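Local atomic coordinates of Myo-inositol 2-dehydrogenase (Thermotoga maritima, PDB entry 3EZY), a protein that catalyses the NAD(+)-dependent oxidation of myo-inositol to scyllo-inosose and so probably serves in a pathway of myo-inositol breakdown. Residues G6-G11 with E58-P63; L29-D34 with K51-P56; K131-A136 with G248-D253; P145-I150 with E242-K247. All coordinates share one frame; numbering follows the deposited sequence. Where two conformers were deposited one is given.

Interaction 1 of 4, residues G6-G11 with E58-P63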
loop_
_atom_site.group_PDB
_atom_site.type_symbol
_atom_site.label_atom_id
_atom_site.label_comp_id
_atom_site.label_asym_id
_atom_site.label_seq_id
_atom_site.Cartn_x
_atom_site.Cartn_y
_atom_site.Cartn_z
ATOM N N GLY A 6 16.934 26.200 -31.130
ATOM C CA GLY A 6 16.668 25.411 -32.334
ATOM C C GLY A 6 16.646 23.916 -32.001
ATOM O O GLY A 6 17.489 23.417 -31.268
ATOM N N VAL A 7 15.660 23.202 -32.531
ATOM C CA VAL A 7 15.526 21.778 -32.307
ATOM C C VAL A 7 15.789 21.013 -33.602
ATOM O O VAL A 7 15.160 21.276 -34.626
ATOM C CB VAL A 7 14.092 21.423 -31.805
ATOM C CG1 VAL A 7 13.960 19.904 -31.559
ATOM C CG2 VAL A 7 13.764 22.195 -30.529
ATOM N N ILE A 8 16.757 20.107 -33.583
ATOM C CA ILE A 8 17.016 19.268 -34.739
ATOM C C ILE A 8 16.448 17.867 -34.520
ATOM O O ILE A 8 16.770 17.194 -33.521
ATOM C CB ILE A 8 18.525 19.135 -35.003
ATOM C CG1 ILE A 8 19.123 20.518 -35.229
ATOM C CG2 ILE A 8 18.783 18.233 -36.212
ATOM C CD1 ILE A 8 20.639 20.490 -35.307
ATOM N N GLY A 9 15.603 17.409 -35.443
ATOM C CA GLY A 9 15.045 16.067 -35.312
ATOM C C GLY A 9 13.671 16.162 -34.667
ATOM O O GLY A 9 13.532 16.513 -33.510
ATOM N N LEU A 10 12.632 15.865 -35.435
ATOM C CA LEU A 10 11.287 15.968 -34.903
ATOM C C LEU A 10 10.669 14.575 -34.801
ATOM O O LEU A 10 9.585 14.325 -35.323
ATOM C CB LEU A 10 10.443 16.871 -35.783
ATOM C CG LEU A 10 10.891 18.321 -35.879
ATOM C CD1 LEU A 10 10.086 19.005 -37.021
ATOM C CD2 LEU A 10 10.768 19.087 -34.571
ATOM N N GLY A 11 11.415 13.673 -34.172
ATOM C CA GLY A 11 10.935 12.355 -33.863
ATOM C C GLY A 11 10.139 12.488 -32.576
ATOM O O GLY A 11 9.752 13.570 -32.151
ATOM N N GLU A 58 22.339 24.691 -41.501
ATOM C CA GLU A 58 21.712 26.003 -41.602
ATOM C C GLU A 58 21.057 26.432 -40.279
ATOM O O GLU A 58 21.069 27.611 -39.914
ATOM C CB GLU A 58 20.685 26.024 -42.728
ATOM C CG GLU A 58 21.255 25.681 -44.113
ATOM C CD GLU A 58 22.431 26.569 -44.529
ATOM O OE1 GLU A 58 22.670 27.608 -43.879
ATOM O OE2 GLU A 58 23.124 26.225 -45.519
ATOM N N LEU A 59 20.438 25.491 -39.564
ATOM C CA LEU A 59 19.892 25.838 -38.252
ATOM C C LEU A 59 21.016 26.263 -37.278
ATOM O O LEU A 59 20.951 27.294 -36.576
ATOM C CB LEU A 59 19.053 24.649 -37.681
ATOM C CG LEU A 59 18.393 24.902 -36.305
ATOM C CD1 LEU A 59 17.050 24.147 -36.132
ATOM C CD2 LEU A 59 19.363 24.594 -35.132
ATOM N N ILE A 60 22.039 25.442 -37.182
ATOM C CA ILE A 60 23.143 25.724 -36.277
ATOM C C ILE A 60 23.840 27.064 -36.567
ATOM O O ILE A 60 24.271 27.755 -35.644
ATOM C CB ILE A 60 24.156 24.564 -36.337
ATOM C CG1 ILE A 60 23.530 23.323 -35.671
ATOM C CG2 ILE A 60 25.508 24.980 -35.740
ATOM C CD1 ILE A 60 24.137 22.024 -36.105
ATOM N N GLU A 61 23.956 27.424 -37.842
ATOM C CA GLU A 61 24.665 28.666 -38.248
ATOM C C GLU A 61 23.767 29.907 -38.185
ATOM O O GLU A 61 24.248 31.038 -38.213
ATOM C CB GLU A 61 25.307 28.476 -39.640
ATOM C CG GLU A 61 26.463 27.443 -39.650
ATOM C CD GLU A 61 26.710 26.824 -41.028
ATOM O OE1 GLU A 61 26.435 27.489 -42.048
ATOM O OE2 GLU A 61 27.186 25.673 -41.107
ATOM N N ASP A 62 22.454 29.700 -38.063
ATOM C CA ASP A 62 21.535 30.829 -37.887
ATOM C C ASP A 62 21.930 31.684 -36.690
ATOM O O ASP A 62 21.965 31.182 -35.568
ATOM C CB ASP A 62 20.118 30.290 -37.681
ATOM C CG ASP A 62 19.052 31.388 -37.741
ATOM O OD1 ASP A 62 19.288 32.507 -37.236
ATOM O OD2 ASP A 62 17.963 31.119 -38.289
ATOM N N PRO A 63 22.214 33.000 -36.907
ATOM C CA PRO A 63 22.734 33.790 -35.805
ATOM C C PRO A 63 21.729 34.064 -34.740
ATOM O O PRO A 63 22.109 34.475 -33.671
ATOM C CB PRO A 63 23.156 35.115 -36.474
ATOM C CG PRO A 63 22.373 35.149 -37.749
ATOM C CD PRO A 63 22.360 33.720 -38.187
#
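In the NAD-binding Rossmann domain, strand 3-8 of the parallel sheet is covered on one side by helix 56-61, and Leu-59 of that helix is the residue that settles on Gly-6, Val-7 and Ile-8. Its two methyls meet different parts of the strand. CD1 lies against the backbone of Val-7, 3.8 Å from Val-7 O. CD2 reaches Gly-6, 4.0 Å from Gly-6 CA, and also touches Ile-8 CG1. Glycine suits position 6 because a beta carbon there would point at the helix and run into Leu-59 CD2; its absence lets the helix come close, with Gly-6 CA 6.8 Å from Leu-59 CA. Val-7 points away from the helix and packs on Leu-29 and Leu-69, whereas Ile-8 turns back to the helix. There Ile-8 and Ile-60 cross at about a right angle and meet through their terminal methyls, Ile-8 CD1 lying 3.9 Å from Ile-60 CD1. Leu-80 of helix 77-86 touches both isoleucines and extends the same buried apolar layer. No hydrogen bond joins the two segments; Leu-59, Ile-60 and Ile-8 carry the contact, with the backbone of Gly-6 and Val-7. Past Ile-8 the strand gives way to a turn in which Gly-9 takes backbone angles (phi 97°, psi 111°) that would jam any side chain against the preceding carbonyl oxygen. Gly-11 then occupies the N-cap position of helix 12-20. With Gly-14, these glycines fit the GxGxxG pattern, consistent with the strand-turn-helix nucleotide-binding motif of Rossmann folds.

Interaction 2 of 4, residues L29-D34 with K51-P56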
loop_
_atom_site.group_PDB
_atom_site.type_symbol
_atom_site.label_atom_id
_atom_site.label_comp_id
_atom_site.label_asym_id
_atom_site.label_seq_id
_atom_site.Cartn_x
_atom_site.Cartn_y
_atom_site.Cartn_z
ATOM N N LEU A 29 10.986 28.576 -28.904
ATOM C CA LEU A 29 11.245 27.745 -30.066
ATOM C C LEU A 29 11.348 28.647 -31.295
ATOM O O LEU A 29 10.338 29.124 -31.787
ATOM C CB LEU A 29 10.099 26.771 -30.277
ATOM C CG LEU A 29 10.262 25.809 -31.463
ATOM C CD1 LEU A 29 11.514 24.919 -31.316
ATOM C CD2 LEU A 29 9.038 24.961 -31.516
ATOM N N TYR A 30 12.568 28.856 -31.784
ATOM C CA TYR A 30 12.795 29.769 -32.896
ATOM C C TYR A 30 12.929 29.027 -34.209
ATOM O O TYR A 30 12.517 29.543 -35.253
ATOM C CB TYR A 30 14.043 30.624 -32.653
ATOM C CG TYR A 30 14.472 31.441 -33.849
ATOM C CD1 TYR A 30 13.882 32.662 -34.119
ATOM C CD2 TYR A 30 15.460 30.994 -34.707
ATOM C CE1 TYR A 30 14.260 33.417 -35.207
ATOM C CE2 TYR A 30 15.844 31.737 -35.798
ATOM C CZ TYR A 30 15.243 32.951 -36.037
ATOM O OH TYR A 30 15.630 33.717 -37.126
ATOM N N ALA A 31 13.561 27.858 -34.175
ATOM C CA ALA A 31 13.821 27.101 -35.408
ATOM C C ALA A 31 13.675 25.610 -35.206
ATOM O O ALA A 31 13.982 25.081 -34.145
ATOM C CB ALA A 31 15.227 27.408 -35.959
ATOM N N ILE A 32 13.232 24.930 -36.253
ATOM C CA ILE A 32 13.197 23.487 -36.245
ATOM C C ILE A 32 13.859 22.962 -37.506
ATOM O O ILE A 32 13.955 23.671 -38.527
ATOM C CB ILE A 32 11.735 22.941 -36.145
ATOM C CG1 ILE A 32 10.823 23.548 -37.254
ATOM C CG2 ILE A 32 11.192 23.137 -34.745
ATOM C CD1 ILE A 32 9.451 22.901 -37.334
ATOM N N SER A 33 14.328 21.725 -37.446
ATOM C CA SER A 33 14.940 21.122 -38.607
ATOM C C SER A 33 14.599 19.648 -38.563
ATOM O O SER A 33 14.566 19.047 -37.482
ATOM C CB SER A 33 16.466 21.306 -38.611
ATOM O OG SER A 33 17.075 20.555 -39.652
ATOM N N ASP A 34 14.327 19.082 -39.737
ATOM C CA ASP A 34 14.082 17.666 -39.843
ATOM C C ASP A 34 14.255 17.369 -41.322
ATOM O O ASP A 34 14.002 18.227 -42.158
ATOM C CB ASP A 34 12.663 17.318 -39.363
ATOM C CG ASP A 34 12.427 15.809 -39.247
ATOM O OD1 ASP A 34 11.975 15.177 -40.229
ATOM O OD2 ASP A 34 12.626 15.249 -38.161
ATOM N N LYS A 51 11.459 29.703 -38.145
ATOM C CA LYS A 51 12.310 29.141 -39.185
ATOM C C LYS A 51 12.237 27.609 -39.204
ATOM O O LYS A 51 12.276 26.947 -38.159
ATOM C CB LYS A 51 13.762 29.558 -38.936
ATOM C CG LYS A 51 13.982 31.059 -39.003
ATOM C CD LYS A 51 13.737 31.605 -40.432
ATOM C CE LYS A 51 14.277 30.648 -41.501
ATOM N NZ LYS A 51 14.174 31.180 -42.895
ATOM N N ALA A 52 12.166 27.034 -40.387
ATOM C CA ALA A 52 12.221 25.596 -40.491
ATOM C C ALA A 52 13.297 25.298 -41.501
ATOM O O ALA A 52 13.266 25.830 -42.597
ATOM C CB ALA A 52 10.864 25.050 -40.956
ATOM N N TYR A 53 14.249 24.446 -41.150
ATOM C CA TYR A 53 15.380 24.158 -42.028
ATOM C C TYR A 53 15.486 22.687 -42.380
ATOM O O TYR A 53 15.528 21.834 -41.486
ATOM C CB TYR A 53 16.688 24.562 -41.326
ATOM C CG TYR A 53 16.859 26.038 -41.078
ATOM C CD1 TYR A 53 17.165 26.914 -42.137
ATOM C CD2 TYR A 53 16.785 26.557 -39.803
ATOM C CE1 TYR A 53 17.356 28.273 -41.916
ATOM C CE2 TYR A 53 16.964 27.915 -39.568
ATOM C CZ TYR A 53 17.253 28.768 -40.637
ATOM O OH TYR A 53 17.450 30.120 -40.421
ATOM N N LYS A 54 15.592 22.385 -43.670
ATOM C CA LYS A 54 15.865 21.018 -44.116
ATOM C C LYS A 54 17.268 20.577 -43.741
ATOM O O LYS A 54 17.494 19.436 -43.350
ATOM C CB LYS A 54 15.706 20.886 -45.639
ATOM C CG LYS A 54 14.285 20.811 -46.096
ATOM C CD LYS A 54 14.219 20.657 -47.630
ATOM C CE LYS A 54 15.341 19.719 -48.129
ATOM N NZ LYS A 54 14.870 18.910 -49.316
ATOM N N ASP A 55 18.211 21.496 -43.832
ATOM C CA ASP A 55 19.604 21.181 -43.512
ATOM C C ASP A 55 19.916 21.663 -42.098
ATOM O O ASP A 55 19.827 22.839 -41.834
ATOM C CB ASP A 55 20.484 21.921 -44.511
ATOM C CG ASP A 55 21.967 21.748 -44.234
ATOM O OD1 ASP A 55 22.336 21.060 -43.239
ATOM O OD2 ASP A 55 22.760 22.312 -45.028
ATOM N N PRO A 56 20.279 20.756 -41.185
ATOM C CA PRO A 56 20.456 21.165 -39.774
ATOM C C PRO A 56 21.604 22.136 -39.563
ATOM O O PRO A 56 21.614 22.882 -38.564
ATOM C CB PRO A 56 20.803 19.854 -39.046
ATOM C CG PRO A 56 21.193 18.866 -40.127
ATOM C CD PRO A 56 20.429 19.299 -41.377
HETATM O O HOH W 1 17.285 17.942 -40.643
#
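Tyr-30 and Lys-51 lie side by side on neighbouring parallel strands, their side chains pointing the same way. The lysine's CG approaches the ring obliquely, 3.6 Å from Tyr-30 OH, so its aliphatic part is what meets the tyrosine, while the hydroxyl itself bonds to Asn-64. One step along, Ala-31 and Tyr-53 share a face of the sheet: Ala-31 CB sits at the edge of the ring, near its plane, 4.0 Å from Tyr-53 CE2, where a methyl is enough to make the contact. Tyr-53 OH is held by Asp-62. Ile-32 and Ala-52 occupy the other face, where both touch Leu-40 of helix 37-47. With CG1 between the backbone N and the carbonyl carbon (chi1 53°), the isoleucine brings CG1 to 4.0 Å from Ala-52 CB. Backbone bonds zip the strands together, among them Ile-32 N to Lys-51 O at 2.9 Å and Tyr-53 N to Ile-32 O at 2.8 Å.

Ser-33 adds a side-chain bond: its OG, anti to the backbone N, donates to Tyr-53 O at 2.7 Å, an oxygen that also takes a weak bond from Asp-34 N. The same OG accepts from a water at 2.8 Å that also donates to Lys-54 O. The serine hydroxyl thus donates and accepts at once, which implies that a side chain and a bridging water add polar links to the backbone bonds of the parallel pair in this beta-alpha-beta unit.

Interaction 3 of 4, residues K131-A136 with G248-D253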
loop_
_atom_site.group_PDB
_atom_site.type_symbol
_atom_site.label_atom_id
_atom_site.label_comp_id
_atom_site.label_asym_id
_atom_site.label_seq_id
_atom_site.Cartn_x
_atom_site.Cartn_y
_atom_site.Cartn_z
ATOM N N LYS A 131 14.711 11.663 -8.468
ATOM C CA LYS A 131 15.379 12.843 -7.901
ATOM C C LYS A 131 15.224 12.975 -6.377
ATOM O O LYS A 131 16.173 13.257 -5.666
ATOM C CB LYS A 131 14.835 14.111 -8.577
ATOM C CG LYS A 131 15.487 15.426 -8.117
ATOM C CD LYS A 131 15.251 16.474 -9.231
ATOM C CE LYS A 131 15.184 17.910 -8.698
ATOM N NZ LYS A 131 16.244 18.203 -7.730
ATOM N N LYS A 132 14.005 12.802 -5.892
ATOM C CA LYS A 132 13.766 12.867 -4.474
ATOM C C LYS A 132 14.550 11.765 -3.752
ATOM O O LYS A 132 15.120 11.985 -2.672
ATOM C CB LYS A 132 12.253 12.775 -4.193
ATOM C CG LYS A 132 11.950 12.598 -2.722
ATOM C CD LYS A 132 11.486 13.878 -1.982
ATOM C CE LYS A 132 12.013 15.166 -2.531
ATOM N NZ LYS A 132 11.654 16.285 -1.581
ATOM N N LEU A 133 14.623 10.581 -4.361
ATOM C CA LEU A 133 15.376 9.484 -3.762
ATOM C C LEU A 133 16.879 9.811 -3.759
ATOM O O LEU A 133 17.567 9.609 -2.754
ATOM C CB LEU A 133 15.129 8.173 -4.534
ATOM C CG LEU A 133 15.804 6.928 -3.930
ATOM C CD1 LEU A 133 14.973 5.649 -4.146
ATOM C CD2 LEU A 133 17.213 6.740 -4.487
ATOM N N LYS A 134 17.392 10.317 -4.876
ATOM C CA LYS A 134 18.808 10.732 -4.935
ATOM C C LYS A 134 19.150 11.748 -3.828
ATOM O O LYS A 134 20.191 11.614 -3.168
ATOM C CB LYS A 134 19.156 11.294 -6.323
ATOM C CG LYS A 134 20.649 11.683 -6.533
ATOM C CD LYS A 134 20.826 13.155 -6.183
ATOM C CE LYS A 134 22.256 13.662 -6.447
ATOM N NZ LYS A 134 23.308 12.675 -6.028
ATOM N N GLU A 135 18.291 12.747 -3.632
ATOM C CA GLU A 135 18.489 13.759 -2.570
ATOM C C GLU A 135 18.462 13.147 -1.188
ATOM O O GLU A 135 19.356 13.406 -0.365
ATOM C CB GLU A 135 17.433 14.854 -2.689
ATOM C CG GLU A 135 17.756 15.761 -3.883
ATOM C CD GLU A 135 16.616 16.655 -4.316
ATOM O OE1 GLU A 135 15.470 16.475 -3.863
ATOM O OE2 GLU A 135 16.875 17.541 -5.152
ATOM N N ALA A 136 17.464 12.301 -0.919
ATOM C CA ALA A 136 17.487 11.603 0.356
ATOM C C ALA A 136 18.777 10.798 0.588
ATOM O O ALA A 136 19.330 10.847 1.664
ATOM C CB ALA A 136 16.263 10.747 0.584
ATOM N N GLY A 248 19.111 2.192 6.805
ATOM C CA GLY A 248 17.764 1.886 6.392
ATOM C C GLY A 248 17.650 1.605 4.893
ATOM O O GLY A 248 18.648 1.337 4.207
ATOM N N ARG A 249 16.434 1.712 4.392
ATOM C CA ARG A 249 16.204 1.406 2.996
ATOM C C ARG A 249 15.346 2.482 2.365
ATOM O O ARG A 249 14.468 3.063 3.015
ATOM C CB ARG A 249 15.508 0.042 2.874
ATOM C CG ARG A 249 15.252 -0.443 1.417
ATOM C CD ARG A 249 14.268 -1.667 1.440
ATOM N NE ARG A 249 12.896 -1.148 1.526
ATOM C CZ ARG A 249 11.827 -1.864 1.849
ATOM N NH1 ARG A 249 11.940 -3.166 2.164
ATOM N NH2 ARG A 249 10.641 -1.260 1.889
ATOM N N ILE A 250 15.566 2.754 1.090
ATOM C CA ILE A 250 14.735 3.746 0.419
ATOM C C ILE A 250 14.319 3.218 -0.956
ATOM O O ILE A 250 15.094 2.568 -1.621
ATOM C CB ILE A 250 15.399 5.129 0.323
ATOM C CG1 ILE A 250 14.347 6.182 -0.119
ATOM C CG2 ILE A 250 16.637 5.106 -0.580
ATOM C CD1 ILE A 250 14.723 7.606 0.212
ATOM N N PHE A 251 13.106 3.535 -1.396
ATOM C CA PHE A 251 12.589 2.877 -2.601
ATOM C C PHE A 251 11.754 3.904 -3.353
ATOM O O PHE A 251 11.093 4.730 -2.715
ATOM C CB PHE A 251 11.749 1.691 -2.088
ATOM C CG PHE A 251 10.698 1.211 -3.011
ATOM C CD1 PHE A 251 11.039 0.426 -4.113
ATOM C CD2 PHE A 251 9.374 1.467 -2.749
ATOM C CE1 PHE A 251 10.075 -0.087 -4.965
ATOM C CE2 PHE A 251 8.381 0.961 -3.599
ATOM C CZ PHE A 251 8.746 0.169 -4.713
ATOM N N ALA A 252 11.811 3.905 -4.691
ATOM C CA ALA A 252 10.889 4.743 -5.488
ATOM C C ALA A 252 10.065 3.757 -6.347
ATOM O O ALA A 252 10.641 2.949 -7.072
ATOM C CB ALA A 252 11.683 5.729 -6.368
ATOM N N ASP A 253 8.734 3.809 -6.235
ATOM C CA ASP A 253 7.843 2.915 -6.969
ATOM C C ASP A 253 7.386 3.526 -8.321
ATOM O O ASP A 253 7.626 4.713 -8.635
ATOM C CB ASP A 253 6.645 2.529 -6.069
ATOM C CG ASP A 253 5.916 1.234 -6.530
ATOM O OD1 ASP A 253 6.403 0.500 -7.422
ATOM O OD2 ASP A 253 4.837 0.941 -5.961
#
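Lys-131 NZ and Glu-135 OE2 form a salt bridge of 2.7 Å one turn apart on helix 128-138, the ammonium meeting the carboxylate from above its plane. This pair lies away from strand 248-252; towards the strand the helix turns Leu-133 and Ala-136, no hydrogen bond crosses, and aliphatic side chains carry the contact. Leu-133 and Ile-250 slide past each other in opposite directions. With CG anti to the backbone N (chi1 -176°), the leucine sets CG 3.9 Å from Ile-250 CG2. Leu-133 CD1 lies on the peptide joining Phe-251 to Ala-252, 3.7 Å from Ala-252 N, and also against Ala-252 CB. Farther along, Ile-250 CD1 presses on Ala-136 CB at 3.5 Å, a close fit that suits a small residue on the helix. An alanine in place of Ile-250 would probably open a gap beside Leu-133 CG and Ala-136 CB, where the removed branches had packed. Within the chain, strand 248-252 is the outermost of its sheet, but a strand of the second subunit pairs with it antiparallel. Helix and strand run at 165° to each other, a helix laid on a sheet that continues across the subunit interface, in the alpha/beta C-terminal domain of the Gfo/Idh/MocA family.

Interaction 4 of 4, residues P145-I150 with E242-K247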
loop_
_atom_site.group_PDB
_atom_site.type_symbol
_atom_site.label_atom_id
_atom_site.label_comp_id
_atom_site.label_asym_id
_atom_site.label_seq_id
_atom_site.Cartn_x
_atom_site.Cartn_y
_atom_site.Cartn_z
ATOM N N PRO A 145 25.610 3.843 1.788
ATOM C CA PRO A 145 24.902 2.881 0.890
ATOM C C PRO A 145 25.640 1.534 0.792
ATOM O O PRO A 145 26.845 1.513 0.710
ATOM C CB PRO A 145 24.859 3.616 -0.473
ATOM C CG PRO A 145 24.974 5.108 -0.069
ATOM C CD PRO A 145 25.993 5.071 1.065
ATOM N N HIS A 146 24.914 0.423 0.856
ATOM C CA HIS A 146 25.508 -0.906 0.736
ATOM C C HIS A 146 25.072 -1.613 -0.558
ATOM O O HIS A 146 25.875 -2.205 -1.278
ATOM C CB HIS A 146 25.114 -1.742 1.970
ATOM C CG HIS A 146 25.813 -1.305 3.238
ATOM N ND1 HIS A 146 25.661 -1.964 4.441
ATOM C CD2 HIS A 146 26.698 -0.302 3.468
ATOM C CE1 HIS A 146 26.384 -1.359 5.372
ATOM N NE2 HIS A 146 27.029 -0.346 4.808
ATOM N N VAL A 147 23.783 -1.554 -0.861
ATOM C CA VAL A 147 23.291 -2.266 -2.053
ATOM C C VAL A 147 22.311 -1.420 -2.837
ATOM O O VAL A 147 21.369 -0.836 -2.259
ATOM C CB VAL A 147 22.545 -3.537 -1.640
ATOM C CG1 VAL A 147 21.914 -4.240 -2.898
ATOM C CG2 VAL A 147 23.485 -4.464 -0.936
ATOM N N LEU A 148 22.529 -1.359 -4.144
ATOM C CA LEU A 148 21.631 -0.674 -5.088
ATOM C C LEU A 148 20.851 -1.706 -5.878
ATOM O O LEU A 148 21.437 -2.673 -6.384
ATOM C CB LEU A 148 22.430 0.164 -6.104
ATOM C CG LEU A 148 21.704 0.854 -7.284
ATOM C CD1 LEU A 148 20.715 1.922 -6.831
ATOM C CD2 LEU A 148 22.721 1.449 -8.334
ATOM N N ARG A 149 19.557 -1.463 -6.058
ATOM C CA ARG A 149 18.761 -2.263 -6.977
ATOM C C ARG A 149 17.986 -1.384 -7.954
ATOM O O ARG A 149 17.274 -0.465 -7.530
ATOM C CB ARG A 149 17.763 -3.072 -6.195
ATOM C CG ARG A 149 16.843 -3.877 -7.066
ATOM C CD ARG A 149 15.422 -3.330 -7.166
ATOM N NE ARG A 149 14.584 -4.225 -7.986
ATOM C CZ ARG A 149 13.759 -5.164 -7.489
ATOM N NH1 ARG A 149 13.664 -5.349 -6.155
ATOM N NH2 ARG A 149 13.048 -5.945 -8.331
ATOM N N ILE A 150 18.098 -1.691 -9.246
ATOM C CA ILE A 150 17.322 -1.012 -10.264
ATOM C C ILE A 150 16.651 -2.032 -11.158
ATOM O O ILE A 150 17.278 -2.969 -11.662
ATOM C CB ILE A 150 18.208 -0.078 -11.135
ATOM C CG1 ILE A 150 18.880 1.000 -10.266
ATOM C CG2 ILE A 150 17.406 0.497 -12.353
ATOM C CD1 ILE A 150 19.880 1.880 -11.031
ATOM N N GLU A 242 15.869 0.984 -5.632
ATOM C CA GLU A 242 16.008 0.861 -4.198
ATOM C C GLU A 242 17.477 1.028 -3.797
ATOM O O GLU A 242 18.400 0.541 -4.482
ATOM C CB GLU A 242 15.455 -0.510 -3.730
ATOM C CG GLU A 242 15.783 -0.807 -2.315
ATOM C CD GLU A 242 15.558 -2.275 -1.987
ATOM O OE1 GLU A 242 14.718 -2.908 -2.680
ATOM O OE2 GLU A 242 16.233 -2.753 -1.059
ATOM N N VAL A 243 17.690 1.709 -2.687
ATOM C CA VAL A 243 19.023 1.772 -2.056
ATOM C C VAL A 243 18.951 1.274 -0.604
ATOM O O VAL A 243 18.174 1.789 0.224
ATOM C CB VAL A 243 19.655 3.214 -2.076
ATOM C CG1 VAL A 243 21.135 3.196 -1.497
ATOM C CG2 VAL A 243 19.645 3.785 -3.498
ATOM N N PHE A 244 19.809 0.321 -0.281
ATOM C CA PHE A 244 19.864 -0.177 1.068
ATOM C C PHE A 244 21.211 0.225 1.664
ATOM O O PHE A 244 22.241 0.072 1.017
ATOM C CB PHE A 244 19.737 -1.690 1.047
ATOM C CG PHE A 244 20.162 -2.354 2.324
ATOM C CD1 PHE A 244 19.296 -2.375 3.422
ATOM C CD2 PHE A 244 21.386 -3.010 2.414
ATOM C CE1 PHE A 244 19.673 -3.023 4.619
ATOM C CE2 PHE A 244 21.777 -3.637 3.620
ATOM C CZ PHE A 244 20.919 -3.634 4.707
ATOM N N GLY A 245 21.197 0.750 2.882
ATOM C CA GLY A 245 22.437 1.192 3.523
ATOM C C GLY A 245 22.469 0.945 5.019
ATOM O O GLY A 245 21.553 0.317 5.574
ATOM N N SER A 246 23.487 1.482 5.695
ATOM C CA SER A 246 23.697 1.186 7.117
ATOM C C SER A 246 22.564 1.699 8.034
ATOM O O SER A 246 22.419 1.230 9.179
ATOM C CB SER A 246 25.066 1.735 7.583
ATOM O OG SER A 246 25.031 3.142 7.481
ATOM N N LYS A 247 21.736 2.629 7.553
ATOM C CA LYS A 247 20.673 3.167 8.402
ATOM C C LYS A 247 19.259 2.961 7.875
ATOM O O LYS A 247 18.284 3.488 8.436
ATOM C CB LYS A 247 20.900 4.650 8.687
ATOM C CG LYS A 247 22.211 4.911 9.441
ATOM C CD LYS A 247 22.341 6.390 9.708
ATOM C CE LYS A 247 23.770 6.789 10.063
ATOM N NZ LYS A 247 23.780 8.261 10.340
HETATM O O HOH W 2 18.879 -2.441 -2.596
HETATM O O HOH W 3 15.400 -5.482 -3.754
#
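Val-243 forms the apolar centre, its two methyls serving different partners on strand 145-153: CG1 lies 3.9 Å from Pro-145 CB, and CG2 lies 4.0 Å from Leu-148 CD1. Its branched side chain also meets Leu-133 and Val-137 of helix 128-138. On the opposite face of the sheet, the Phe-244 ring receives His-146 CB and Val-147 CG2 obliquely. One face of the His-146 imidazole lies against the backbone of Gly-245 and Ser-246, with Ser-246 N 4.0 Å above its plane, over its centre. An alanine at His-146 would probably leave that backbone without the flat ring that covers it. In the backbone, Phe-244 O accepts twice, from His-146 N at 2.7 Å and Val-147 N at 2.9 Å. Farther out, Arg-149 and Glu-242 share a face, but Arg-149 NH1 stays 4.4 Å from Glu-242 OE1; a water donates to OE1 and is weakly bound by NH1. Arg-149 NE bonds to Thr-151 OG1. Both residues also bridge to the third subunit, Glu-242 OE2 to its Arg-153 and Arg-149 NH2 to its Glu-242, so their opposite charges suit a subunit interface. Two residues facing one across an antiparallel pair, as His-146 and Val-147 face Phe-244, make a classic beta bulge.

From the N terminus, strand 3-8 opens the loop that interaction 1 closes at helix 56-61. Nested inside it, interaction 2 closes the shorter loop from strand 27-33 through helix 37-47 to strand 51-53. The two touch and together join one edge of the parallel Rossmann sheet to a covering helix. Only later does helix 128-138 open the loop of interaction 3, which ends at strand 248-252 and encloses interaction 4, between strands 145-153 and 238-245. These two also touch, through neighbouring strands of the mixed sheet. The pairs follow in series without crossing, on opposite sides of the chain's centre; interactions 1 and 3 have centres about 37 Å apart.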